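Side-chain contacts in beta-lactamase Mb2281c (Mycobacterium bovis, PDB 3I7J), which probably hydrolyses beta-lactams or related amides and esters, as a serine hydrolase of the beta-lactamase family: residues A39-P44 with A154-F159; H74-T79 with T105-S110; G81-M84 with A89-R92; G232-D237 with A243-T248. All coordinates share one frame; numbering follows the deposited sequence.

Contact 3 closes a short loop within the connection between helices 72-76 and 101-115 and touches contact 2 through Leu-82, against Leu-75 and Val-106. Both fall, along the chain, between the two segments of contact 1; contact 4 follows later as a hairpin. Contacts 1 and 4 have centres about 8 Å apart and touch, Val-41 and Leu-156 packing on strands 232-237 and 242-248 of the antiparallel sheet. Contact 2, about 18 Å from contact 1 between centres, meets it through His-78 and Lys-43. Contacts 3 and 4 are about 29 Å apart between centres. The series thus runs from the sheet, past the presumed active-site helix 42-56, into the helical region and out to a loop near the surface.

Contact 1 of 4, residues A39-P44 with A154-F159; sequences ASVTKP and ADLAVF
Pro-44 and Phe-159 make the closer of the two touches here. The carbonyl oxygen of Pro-44 comes to the rim of the phenyl ring, near its plane, with O 3.5 Å from Phe-159 CZ; the partly positive hydrogens of an aromatic edge make a tolerable neighbour for an acceptor. Next to it, Pro-44 CB lies 4.0 Å from Phe-159 CE2. The phenyl group reaches across because CG stands opposite the backbone N (chi1 -171°), which extends the ring from helix 153-164 towards helix 42-56. One turn earlier on its own helix, Leu-156 offers CD1 to Val-41 CG1 at 4.3 Å, a looser methyl contact that suits two branched aliphatic residues in the interior.

Behind this first shell, the start of helix 42-56 is held by polar bonds. Thr-42 OG1 donates to Ala-39 O over 2.6 Å, arriving in the carbonyl plane, and also bonds Ala-149 N, so a hydroxyl is well placed at this helix beginning. Pro-44 fits the first turn, where a residue without an N-H costs no helical hydrogen bond. Val-127 and Leu-131 of helix 119-131 also pack on the phenyl group.

Away from the helix pairing, Ser-40 OG and Lys-43 NZ both hydrogen-bond Tyr-99 OH, and Lys-43 NZ also bonds Gly-146 O. A serine followed three residues later by a lysine at a helix start, with a tyrosine hydroxyl beside them, is consistent with the SxxK active-site motif of serine beta-lactamases and penicillin-binding proteins.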
loop_
_atom_site.group_PDB
_atom_site.type_symbol
_atom_site.label_atom_id
_atom_site.label_comp_id
_atom_site.label_asym_id
_atom_site.label_seq_id
_atom_site.Cartn_x
_atom_site.Cartn_y
_atom_site.Cartn_z
ATOM N N ALA A 39 7.195 6.995 1.653
ATOM C CA ALA A 39 6.045 7.883 1.789
ATOM C C ALA A 39 4.833 6.970 2.007
ATOM O O ALA A 39 4.918 6.026 2.787
ATOM C CB ALA A 39 5.864 8.748 0.528
ATOM N N SER A 40 3.728 7.225 1.311
ATOM C CA SER A 40 2.518 6.413 1.476
ATOM C C SER A 40 2.625 4.941 1.086
ATOM O O SER A 40 1.684 4.172 1.289
ATOM C CB SER A 40 1.345 7.046 0.725
ATOM O OG SER A 40 0.865 8.171 1.422
ATOM N N VAL A 41 3.746 4.542 0.501
ATOM C CA VAL A 41 3.897 3.137 0.168
ATOM C C VAL A 41 4.100 2.448 1.521
ATOM O O VAL A 41 4.180 1.220 1.621
ATOM C CB VAL A 41 5.105 2.896 -0.779
ATOM C CG1 VAL A 41 5.308 1.401 -1.022
ATOM C CG2 VAL A 41 4.844 3.597 -2.121
ATOM N N THR A 42 4.179 3.266 2.568
ATOM C CA THR A 42 4.324 2.777 3.929
ATOM C C THR A 42 3.024 2.100 4.341
ATOM O O THR A 42 3.032 1.074 5.015
ATOM C CB THR A 42 4.565 3.936 4.942
ATOM O OG1 THR A 42 5.854 4.520 4.719
ATOM C CG2 THR A 42 4.479 3.424 6.388
ATOM N N LYS A 43 1.905 2.677 3.919
ATOM C CA LYS A 43 0.594 2.162 4.295
ATOM C C LYS A 43 0.355 0.669 4.129
ATOM O O LYS A 43 -0.156 0.030 5.033
ATOM C CB LYS A 43 -0.499 2.986 3.596
ATOM C CG LYS A 43 -0.570 4.423 4.138
ATOM C CD LYS A 43 -1.883 5.141 3.819
ATOM C CE LYS A 43 -1.960 6.494 4.539
ATOM N NZ LYS A 43 -0.908 7.470 4.081
ATOM N N PRO A 44 0.733 0.086 2.982
ATOM C CA PRO A 44 0.506 -1.355 2.818
ATOM C C PRO A 44 1.240 -2.169 3.890
ATOM O O PRO A 44 0.759 -3.220 4.328
ATOM C CB PRO A 44 1.030 -1.631 1.405
ATOM C CG PRO A 44 0.800 -0.317 0.704
ATOM C CD PRO A 44 1.271 0.679 1.747
ATOM N N ALA A 154 14.353 -4.843 -3.071
ATOM C CA ALA A 154 14.513 -6.254 -2.717
ATOM C C ALA A 154 13.540 -6.654 -1.609
ATOM O O ALA A 154 12.902 -7.708 -1.676
ATOM C CB ALA A 154 15.950 -6.528 -2.266
ATOM N N ASP A 155 13.452 -5.819 -0.575
ATOM C CA ASP A 155 12.546 -6.076 0.542
ATOM C C ASP A 155 11.092 -5.973 0.077
ATOM O O ASP A 155 10.255 -6.797 0.448
ATOM C CB ASP A 155 12.783 -5.073 1.680
ATOM C CG ASP A 155 13.861 -5.521 2.642
ATOM O OD1 ASP A 155 14.623 -6.455 2.298
ATOM O OD2 ASP A 155 13.955 -4.927 3.742
ATOM N N LEU A 156 10.789 -4.960 -0.731
ATOM C CA LEU A 156 9.425 -4.797 -1.213
ATOM C C LEU A 156 9.044 -5.924 -2.155
ATOM O O LEU A 156 7.872 -6.287 -2.258
ATOM C CB LEU A 156 9.250 -3.454 -1.912
ATOM C CG LEU A 156 9.231 -2.231 -1.003
ATOM C CD1 LEU A 156 8.727 -1.052 -1.822
ATOM C CD2 LEU A 156 8.305 -2.460 0.198
ATOM N N ALA A 157 10.043 -6.474 -2.842
ATOM C CA ALA A 157 9.827 -7.577 -3.774
ATOM C C ALA A 157 9.333 -8.785 -2.985
ATOM O O ALA A 157 8.424 -9.494 -3.417
ATOM C CB ALA A 157 11.128 -7.914 -4.492
ATOM N N VAL A 158 9.952 -9.011 -1.829
ATOM C CA VAL A 158 9.578 -10.104 -0.940
ATOM C C VAL A 158 8.159 -9.839 -0.430
ATOM O O VAL A 158 7.333 -10.749 -0.358
ATOM C CB VAL A 158 10.545 -10.189 0.271
ATOM C CG1 VAL A 158 10.064 -11.242 1.257
ATOM C CG2 VAL A 158 11.957 -10.521 -0.210
ATOM N N PHE A 159 7.880 -8.583 -0.084
ATOM C CA PHE A 159 6.561 -8.200 0.409
ATOM C C PHE A 159 5.514 -8.492 -0.657
ATOM O O PHE A 159 4.472 -9.093 -0.371
ATOM C CB PHE A 159 6.534 -6.713 0.788
ATOM C CG PHE A 159 5.275 -6.294 1.495
ATOM C CD1 PHE A 159 4.934 -6.843 2.734
ATOM C CD2 PHE A 159 4.422 -5.359 0.925
ATOM C CE1 PHE A 159 3.762 -6.466 3.396
ATOM C CE2 PHE A 159 3.248 -4.976 1.581
ATOM C CZ PHE A 159 2.917 -5.534 2.823
#

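Contact 2 of 4, residues H74-T79 with T105-S110; sequences HLLAHT and TVLAES
Leu-76 and Leu-107 meet with their side chains at about a right angle, CD2 of one against CD2 of the other at 3.4 Å, which is tighter than ordinary methyl packing. The same Leu-107 CD2 also touches the branch point, Leu-76 CG, at 3.9 Å. The two leucines leave their backbones differently: in Leu-107 CG is opposite the backbone N (chi1 175°), whereas in Leu-76 it sits beside the N (chi1 -75°).

Leu-75 also crosses its partner, Val-106, at about a right angle. Its CD1 rests 3.9 Å from Val-106 CG1 and, equally near, lies against the backbone at Leu-107 N. Leu-75 CB comes within 4.2 Å of Leu-107 CB, where the two backbones are nearest. Flexible leucine forks can fill the angles between such crossing surfaces, while the beta-branched valine presents a short, stiff face. No hydrogen bond joins the two segments; hydrophobic packing carries the contact.

Helix 72-76 stops just beyond these leucines in a Schellman motif. His-78 takes a positive phi of 61°, Thr-79 N bonds back to His-74 O at 2.8 Å, and His-78 N makes a weak bond to Leu-75 O. The turn brings the His-78 imidazole up to Lys-43, Tyr-99 and Phe-104. Leu-76 and Leu-107 also pack on helix 42-56: Leu-76 rests on its Ala-47 and Ala-50, and Leu-107 on Ala-50, small residues that probably help the leucines to lie close to that helix.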
loop_
_atom_site.group_PDB
_atom_site.type_symbol
_atom_site.label_atom_id
_atom_site.label_comp_id
_atom_site.label_asym_id
_atom_site.label_seq_id
_atom_site.Cartn_x
_atom_site.Cartn_y
_atom_site.Cartn_z
ATOM N N HIS A 74 -12.592 0.974 9.724
ATOM C CA HIS A 74 -12.789 2.304 9.143
ATOM C C HIS A 74 -11.445 2.991 8.968
ATOM O O HIS A 74 -11.231 3.729 8.004
ATOM C CB HIS A 74 -13.653 3.214 10.033
ATOM C CG HIS A 74 -15.073 2.765 10.188
ATOM N ND1 HIS A 74 -15.443 1.749 11.042
ATOM C CD2 HIS A 74 -16.222 3.232 9.639
ATOM C CE1 HIS A 74 -16.758 1.610 11.019
ATOM N NE2 HIS A 74 -17.253 2.499 10.176
ATOM N N LEU A 75 -10.542 2.776 9.917
ATOM C CA LEU A 75 -9.230 3.398 9.833
ATOM C C LEU A 75 -8.443 2.840 8.653
ATOM O O LEU A 75 -7.824 3.594 7.901
ATOM C CB LEU A 75 -8.468 3.194 11.138
ATOM C CG LEU A 75 -9.171 3.845 12.333
ATOM C CD1 LEU A 75 -8.438 3.463 13.620
ATOM C CD2 LEU A 75 -9.179 5.368 12.155
ATOM N N LEU A 76 -8.489 1.522 8.483
ATOM C CA LEU A 76 -7.786 0.851 7.393
ATOM C C LEU A 76 -8.313 1.237 6.013
ATOM O O LEU A 76 -7.543 1.343 5.052
ATOM C CB LEU A 76 -7.899 -0.667 7.569
ATOM C CG LEU A 76 -7.021 -1.299 8.658
ATOM C CD1 LEU A 76 -7.497 -2.708 8.998
ATOM C CD2 LEU A 76 -5.587 -1.320 8.169
ATOM N N ALA A 77 -9.623 1.450 5.926
ATOM C CA ALA A 77 -10.280 1.789 4.667
ATOM C C ALA A 77 -10.505 3.287 4.442
ATOM O O ALA A 77 -11.134 3.676 3.459
ATOM C CB ALA A 77 -11.616 1.048 4.571
ATOM N N HIS A 78 -9.998 4.118 5.347
ATOM C CA HIS A 78 -10.141 5.566 5.230
ATOM C C HIS A 78 -11.599 6.025 5.231
ATOM O O HIS A 78 -11.995 6.867 4.423
ATOM C CB HIS A 78 -9.445 6.070 3.955
ATOM C CG HIS A 78 -8.001 5.690 3.874
ATOM N ND1 HIS A 78 -7.041 6.237 4.698
ATOM C CD2 HIS A 78 -7.363 4.771 3.112
ATOM C CE1 HIS A 78 -5.875 5.668 4.451
ATOM N NE2 HIS A 78 -6.043 4.775 3.493
ATOM N N THR A 79 -12.403 5.470 6.133
ATOM C CA THR A 79 -13.799 5.876 6.226
ATOM C C THR A 79 -14.162 6.325 7.643
ATOM O O THR A 79 -15.337 6.455 7.969
ATOM C CB THR A 79 -14.773 4.733 5.811
ATOM O OG1 THR A 79 -14.650 3.634 6.725
ATOM C CG2 THR A 79 -14.475 4.253 4.399
ATOM N N THR A 105 -2.349 6.783 11.980
ATOM C CA THR A 105 -1.649 6.966 13.245
ATOM C C THR A 105 -2.539 6.430 14.355
ATOM O O THR A 105 -2.047 5.808 15.290
ATOM C CB THR A 105 -1.325 8.443 13.545
ATOM O OG1 THR A 105 -2.543 9.185 13.601
ATOM C CG2 THR A 105 -0.431 9.024 12.471
ATOM N N VAL A 106 -3.847 6.674 14.261
ATOM C CA VAL A 106 -4.765 6.167 15.282
ATOM C C VAL A 106 -4.752 4.639 15.224
ATOM O O VAL A 106 -4.844 3.962 16.255
ATOM C CB VAL A 106 -6.213 6.694 15.088
ATOM C CG1 VAL A 106 -7.130 6.119 16.179
ATOM C CG2 VAL A 106 -6.224 8.219 15.182
ATOM N N LEU A 107 -4.610 4.107 14.012
ATOM C CA LEU A 107 -4.556 2.661 13.795
ATOM C C LEU A 107 -3.315 2.085 14.475
ATOM O O LEU A 107 -3.404 1.125 15.242
ATOM C CB LEU A 107 -4.503 2.352 12.298
ATOM C CG LEU A 107 -4.320 0.882 11.913
ATOM C CD1 LEU A 107 -5.526 0.084 12.389
ATOM C CD2 LEU A 107 -4.176 0.768 10.396
ATOM N N ALA A 108 -2.161 2.681 14.185
ATOM C CA ALA A 108 -0.907 2.239 14.774
ATOM C C ALA A 108 -0.970 2.366 16.299
ATOM O O ALA A 108 -0.445 1.519 17.018
ATOM C CB ALA A 108 0.266 3.073 14.221
ATOM N N GLU A 109 -1.605 3.429 16.787
ATOM C CA GLU A 109 -1.734 3.648 18.225
ATOM C C GLU A 109 -2.564 2.555 18.891
ATOM O O GLU A 109 -2.249 2.115 19.998
ATOM C CB GLU A 109 -2.374 5.013 18.510
ATOM C CG GLU A 109 -1.436 6.172 18.252
ATOM C CD GLU A 109 -2.089 7.528 18.397
ATOM O OE1 GLU A 109 -3.336 7.614 18.452
ATOM O OE2 GLU A 109 -1.343 8.524 18.444
ATOM N N SER A 110 -3.630 2.126 18.224
ATOM C CA SER A 110 -4.480 1.079 18.775
ATOM C C SER A 110 -3.716 -0.240 18.865
ATOM O O SER A 110 -3.709 -0.886 19.911
ATOM C CB SER A 110 -5.736 0.892 17.918
ATOM O OG SER A 110 -6.514 2.079 17.904
#

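Contact 3 of 4, residues G81-M84 with A89-R92; sequences GLAM and ALAR
Gly-81 O accepts two backbone bonds from the facing segment, from Leu-90 N at 2.8 Å and Ala-91 N at 3.1 Å, while Leu-82 and Ala-89 form a single beta bridge that closes a short loop. The two donors share the oxygen differently. Leu-90 N comes in nearly along the C=O axis; Ala-91 N uses a lone pair in the carbonyl plane, with a C=O...N angle of 126°. Two consecutive N-H groups therefore grip one acceptor, although neither bond is straight, with N-H...O angles of 142° and 137°.

Among the side chains, Ala-83 CB lies 4.0 Å from Leu-90 CD1, a small apolar touch across the loop, made with Leu-90 CG beside the backbone N. Leu-82 starts with CB directed away from 89-92, but its CD1 returns to 4.4 Å from Ala-89 N. The side chain also packs on Pro-67 and on Tyr-102 and Val-106 of helix 101-115; a large aliphatic side chain suits this buried position. Ala-83 O accepts a hydrogen bond from Ser-100 OG, just ahead of helix 101-115.

Ala-91 CB is 4.1 Å from Gly-81 CA. Glycine fits position 81 both for its positive phi and for the lack of a side chain where the carbonyl of Ala-91 comes in, its O 3.4 Å from Gly-81 CA in a CA-H...O contact.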
loop_
_atom_site.group_PDB
_atom_site.type_symbol
_atom_site.label_atom_id
_atom_site.label_comp_id
_atom_site.label_asym_id
_atom_site.label_seq_id
_atom_site.Cartn_x
_atom_site.Cartn_y
_atom_site.Cartn_z
ATOM N N GLY A 81 -13.961 9.189 8.898
ATOM C CA GLY A 81 -14.478 10.546 8.934
ATOM C C GLY A 81 -13.429 11.492 9.480
ATOM O O GLY A 81 -13.660 12.691 9.653
ATOM N N LEU A 82 -12.256 10.935 9.747
ATOM C CA LEU A 82 -11.136 11.679 10.292
ATOM C C LEU A 82 -10.457 12.535 9.224
ATOM O O LEU A 82 -10.433 12.186 8.041
ATOM C CB LEU A 82 -10.140 10.689 10.889
ATOM C CG LEU A 82 -9.501 10.890 12.261
ATOM C CD1 LEU A 82 -10.418 11.603 13.242
ATOM C CD2 LEU A 82 -9.129 9.514 12.770
ATOM N N ALA A 83 -9.903 13.659 9.658
ATOM C CA ALA A 83 -9.224 14.573 8.764
ATOM C C ALA A 83 -7.966 13.934 8.204
ATOM O O ALA A 83 -7.500 12.897 8.685
ATOM C CB ALA A 83 -8.863 15.862 9.503
HETATM N N MSE A 84 -7.402 14.587 7.197
HETATM C CA MSE A 84 -6.200 14.110 6.537
HETATM C C MSE A 84 -4.952 14.086 7.413
HETATM O O MSE A 84 -4.229 13.091 7.434
HETATM C CB MSE A 84 -5.924 14.971 5.308
HETATM C CG MSE A 84 -4.532 14.782 4.734
HETATM SE SE MSE A 84 -4.289 13.039 3.938
HETATM C CE MSE A 84 -4.756 13.565 2.101
ATOM N N ALA A 89 -12.484 15.518 13.293
ATOM C CA ALA A 89 -13.551 14.710 12.722
ATOM C C ALA A 89 -14.351 15.567 11.751
ATOM O O ALA A 89 -15.079 16.471 12.165
ATOM C CB ALA A 89 -14.455 14.177 13.832
ATOM N N LEU A 90 -14.212 15.281 10.458
ATOM C CA LEU A 90 -14.910 16.048 9.425
ATOM C C LEU A 90 -16.167 15.383 8.880
ATOM O O LEU A 90 -16.924 16.015 8.146
ATOM C CB LEU A 90 -13.954 16.344 8.270
ATOM C CG LEU A 90 -12.734 17.197 8.622
ATOM C CD1 LEU A 90 -11.861 17.377 7.384
ATOM C CD2 LEU A 90 -13.190 18.544 9.155
ATOM N N ALA A 91 -16.390 14.119 9.230
ATOM C CA ALA A 91 -17.574 13.407 8.753
ATOM C C ALA A 91 -17.934 12.235 9.655
ATOM O O ALA A 91 -17.148 11.834 10.512
ATOM C CB ALA A 91 -17.348 12.908 7.323
ATOM N N ARG A 92 -19.132 11.693 9.453
ATOM C CA ARG A 92 -19.615 10.557 10.230
ATOM C C ARG A 92 -18.994 9.280 9.680
ATOM O O ARG A 92 -19.034 9.032 8.480
ATOM C CB ARG A 92 -21.140 10.463 10.134
ATOM C CG ARG A 92 -21.861 11.731 10.559
ATOM C CD ARG A 92 -23.378 11.623 10.417
ATOM N NE ARG A 92 -23.956 10.601 11.286
ATOM C CZ ARG A 92 -24.054 9.311 10.973
ATOM N NH1 ARG A 92 -23.616 8.876 9.800
ATOM N NH2 ARG A 92 -24.591 8.455 11.834
#

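Contact 4 of 4, residues G232-D237 with A243-T248; sequences GFIWVD and ALVVLT
Phe-233 and Val-246 form one hydrogen-bonded pair of this antiparallel hairpin, and Trp-235 and Leu-244 the other. In the first, Phe-233 N gives to Val-246 O at 2.7 Å and Val-246 N returns to Phe-233 O at 3.0 Å; in the second, Trp-235 N bonds Leu-244 O and Leu-244 N bonds Trp-235 O. Between the pairs, Ile-234 CA adds a CA-H...O contact to Leu-244 O.

CH-pi contacts occupy the face of Phe-233 and Trp-235. Each ring has CG between the backbone N and the carbonyl carbon (chi1 74° and 59°), and this leans it over the neighbouring strand. Val-246 CB makes one CH-pi contact over the phenyl face, 3.9 Å from the ring centroid, while Leu-244 CD2 meets the phenyl edge in plane, 3.8 Å from Phe-233 CE1. Leu-244 CB makes the other over the six-membered ring of Trp-235, 3.7 Å from its centroid. One leucine thus touches both rings, CD2 at the edge of the phenyl and CB over the face of the indole.

Aliphatic packing makes up the opposite face. Ile-234 and Val-245 lie side by side, pointing the same way, with Ile-234 CD1 3.9 Å from Val-245 CG2. Gly-232, with no side chain, leaves room for Leu-247 CD2, 4.0 Å from its CA. Val-236, Ala-243 and Leu-247 touch helix 153-164.

Trp-235 NE1 bonds Ser-264 OG, and Trp-260 meets Phe-233 edge-to-face, both from helix 256-271. With backbone polarity met by inter-strand bonds and apolar groups on both faces, the chemistry is that of a central hairpin in a sheet sandwiched between helices.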
loop_
_atom_site.group_PDB
_atom_site.type_symbol
_atom_site.label_atom_id
_atom_site.label_comp_id
_atom_site.label_asym_id
_atom_site.label_seq_id
_atom_site.Cartn_x
_atom_site.Cartn_y
_atom_site.Cartn_z
ATOM N N GLY A 232 7.236 6.521 -5.611
ATOM C CA GLY A 232 7.374 5.075 -5.595
ATOM C C GLY A 232 5.993 4.446 -5.550
ATOM O O GLY A 232 5.026 5.115 -5.195
ATOM N N PHE A 233 5.879 3.175 -5.916
ATOM C CA PHE A 233 4.586 2.524 -5.880
ATOM C C PHE A 233 4.684 1.003 -5.924
ATOM O O PHE A 233 5.733 0.429 -6.230
ATOM C CB PHE A 233 3.694 3.007 -7.041
ATOM C CG PHE A 233 4.085 2.464 -8.404
ATOM C CD1 PHE A 233 3.871 1.126 -8.740
ATOM C CD2 PHE A 233 4.639 3.308 -9.363
ATOM C CE1 PHE A 233 4.203 0.641 -10.016
ATOM C CE2 PHE A 233 4.974 2.834 -10.635
ATOM C CZ PHE A 233 4.756 1.500 -10.963
ATOM N N ILE A 234 3.572 0.357 -5.606
ATOM C CA ILE A 234 3.507 -1.083 -5.654
ATOM C C ILE A 234 2.090 -1.503 -5.995
ATOM O O ILE A 234 1.125 -1.007 -5.417
ATOM C CB ILE A 234 3.916 -1.735 -4.304
ATOM C CG1 ILE A 234 3.709 -3.256 -4.385
ATOM C CG2 ILE A 234 3.080 -1.165 -3.148
ATOM C CD1 ILE A 234 4.239 -4.016 -3.159
ATOM N N TRP A 235 1.966 -2.375 -6.983
ATOM C CA TRP A 235 0.666 -2.906 -7.325
ATOM C C TRP A 235 0.815 -4.396 -7.529
ATOM O O TRP A 235 1.879 -4.890 -7.915
ATOM C CB TRP A 235 0.024 -2.214 -8.550
ATOM C CG TRP A 235 0.758 -2.251 -9.872
ATOM C CD1 TRP A 235 1.270 -1.175 -10.544
ATOM C CD2 TRP A 235 0.943 -3.382 -10.733
ATOM N NE1 TRP A 235 1.752 -1.564 -11.770
ATOM C CE2 TRP A 235 1.564 -2.913 -11.913
ATOM C CE3 TRP A 235 0.640 -4.746 -10.629
ATOM C CZ2 TRP A 235 1.891 -3.764 -12.985
ATOM C CZ3 TRP A 235 0.964 -5.591 -11.689
ATOM C CH2 TRP A 235 1.581 -5.095 -12.851
ATOM N N VAL A 236 -0.263 -5.099 -7.217
ATOM C CA VAL A 236 -0.334 -6.546 -7.321
ATOM C C VAL A 236 -1.602 -6.787 -8.110
ATOM O O VAL A 236 -2.663 -6.300 -7.735
ATOM C CB VAL A 236 -0.487 -7.181 -5.921
ATOM C CG1 VAL A 236 -0.442 -8.698 -6.015
ATOM C CG2 VAL A 236 0.607 -6.659 -4.998
ATOM N N ASP A 237 -1.502 -7.518 -9.210
ATOM C CA ASP A 237 -2.679 -7.783 -10.021
ATOM C C ASP A 237 -3.011 -9.268 -9.871
ATOM O O ASP A 237 -2.328 -10.113 -10.435
ATOM C CB ASP A 237 -2.376 -7.433 -11.483
ATOM C CG ASP A 237 -3.605 -7.473 -12.359
ATOM O OD1 ASP A 237 -4.448 -8.374 -12.149
ATOM O OD2 ASP A 237 -3.720 -6.618 -13.268
ATOM N N ALA A 243 3.152 -8.742 -9.904
ATOM C CA ALA A 243 3.344 -7.593 -9.028
ATOM C C ALA A 243 4.460 -6.721 -9.583
ATOM O O ALA A 243 5.404 -7.217 -10.203
ATOM C CB ALA A 243 3.698 -8.053 -7.619
ATOM N N LEU A 244 4.349 -5.418 -9.369
ATOM C CA LEU A 244 5.372 -4.500 -9.842
ATOM C C LEU A 244 5.720 -3.527 -8.744
ATOM O O LEU A 244 4.840 -2.935 -8.127
ATOM C CB LEU A 244 4.892 -3.728 -11.081
ATOM C CG LEU A 244 5.791 -2.567 -11.540
ATOM C CD1 LEU A 244 7.180 -3.077 -11.904
ATOM C CD2 LEU A 244 5.149 -1.864 -12.732
ATOM N N VAL A 245 7.012 -3.386 -8.489
ATOM C CA VAL A 245 7.497 -2.461 -7.480
ATOM C C VAL A 245 8.401 -1.443 -8.169
ATOM O O VAL A 245 9.324 -1.824 -8.891
ATOM C CB VAL A 245 8.334 -3.184 -6.397
ATOM C CG1 VAL A 245 9.104 -2.163 -5.579
ATOM C CG2 VAL A 245 7.421 -4.002 -5.476
ATOM N N VAL A 246 8.124 -0.157 -7.975
ATOM C CA VAL A 246 8.960 0.895 -8.546
ATOM C C VAL A 246 9.265 1.956 -7.495
ATOM O O VAL A 246 8.355 2.518 -6.884
ATOM C CB VAL A 246 8.306 1.607 -9.769
ATOM C CG1 VAL A 246 9.163 2.804 -10.181
ATOM C CG2 VAL A 246 8.192 0.646 -10.953
ATOM N N LEU A 247 10.551 2.216 -7.290
ATOM C CA LEU A 247 11.005 3.227 -6.338
ATOM C C LEU A 247 11.983 4.170 -7.035
ATOM O O LEU A 247 12.952 3.721 -7.658
ATOM C CB LEU A 247 11.697 2.571 -5.136
ATOM C CG LEU A 247 10.872 1.627 -4.250
ATOM C CD1 LEU A 247 11.761 1.099 -3.128
ATOM C CD2 LEU A 247 9.658 2.351 -3.677
ATOM N N THR A 248 11.711 5.470 -6.943
ATOM C CA THR A 248 12.560 6.492 -7.547
ATOM C C THR A 248 12.895 7.573 -6.528
ATOM O O THR A 248 12.246 7.694 -5.482
ATOM C CB THR A 248 11.886 7.196 -8.743
ATOM O OG1 THR A 248 11.004 8.225 -8.268
ATOM C CG2 THR A 248 11.102 6.200 -9.580
#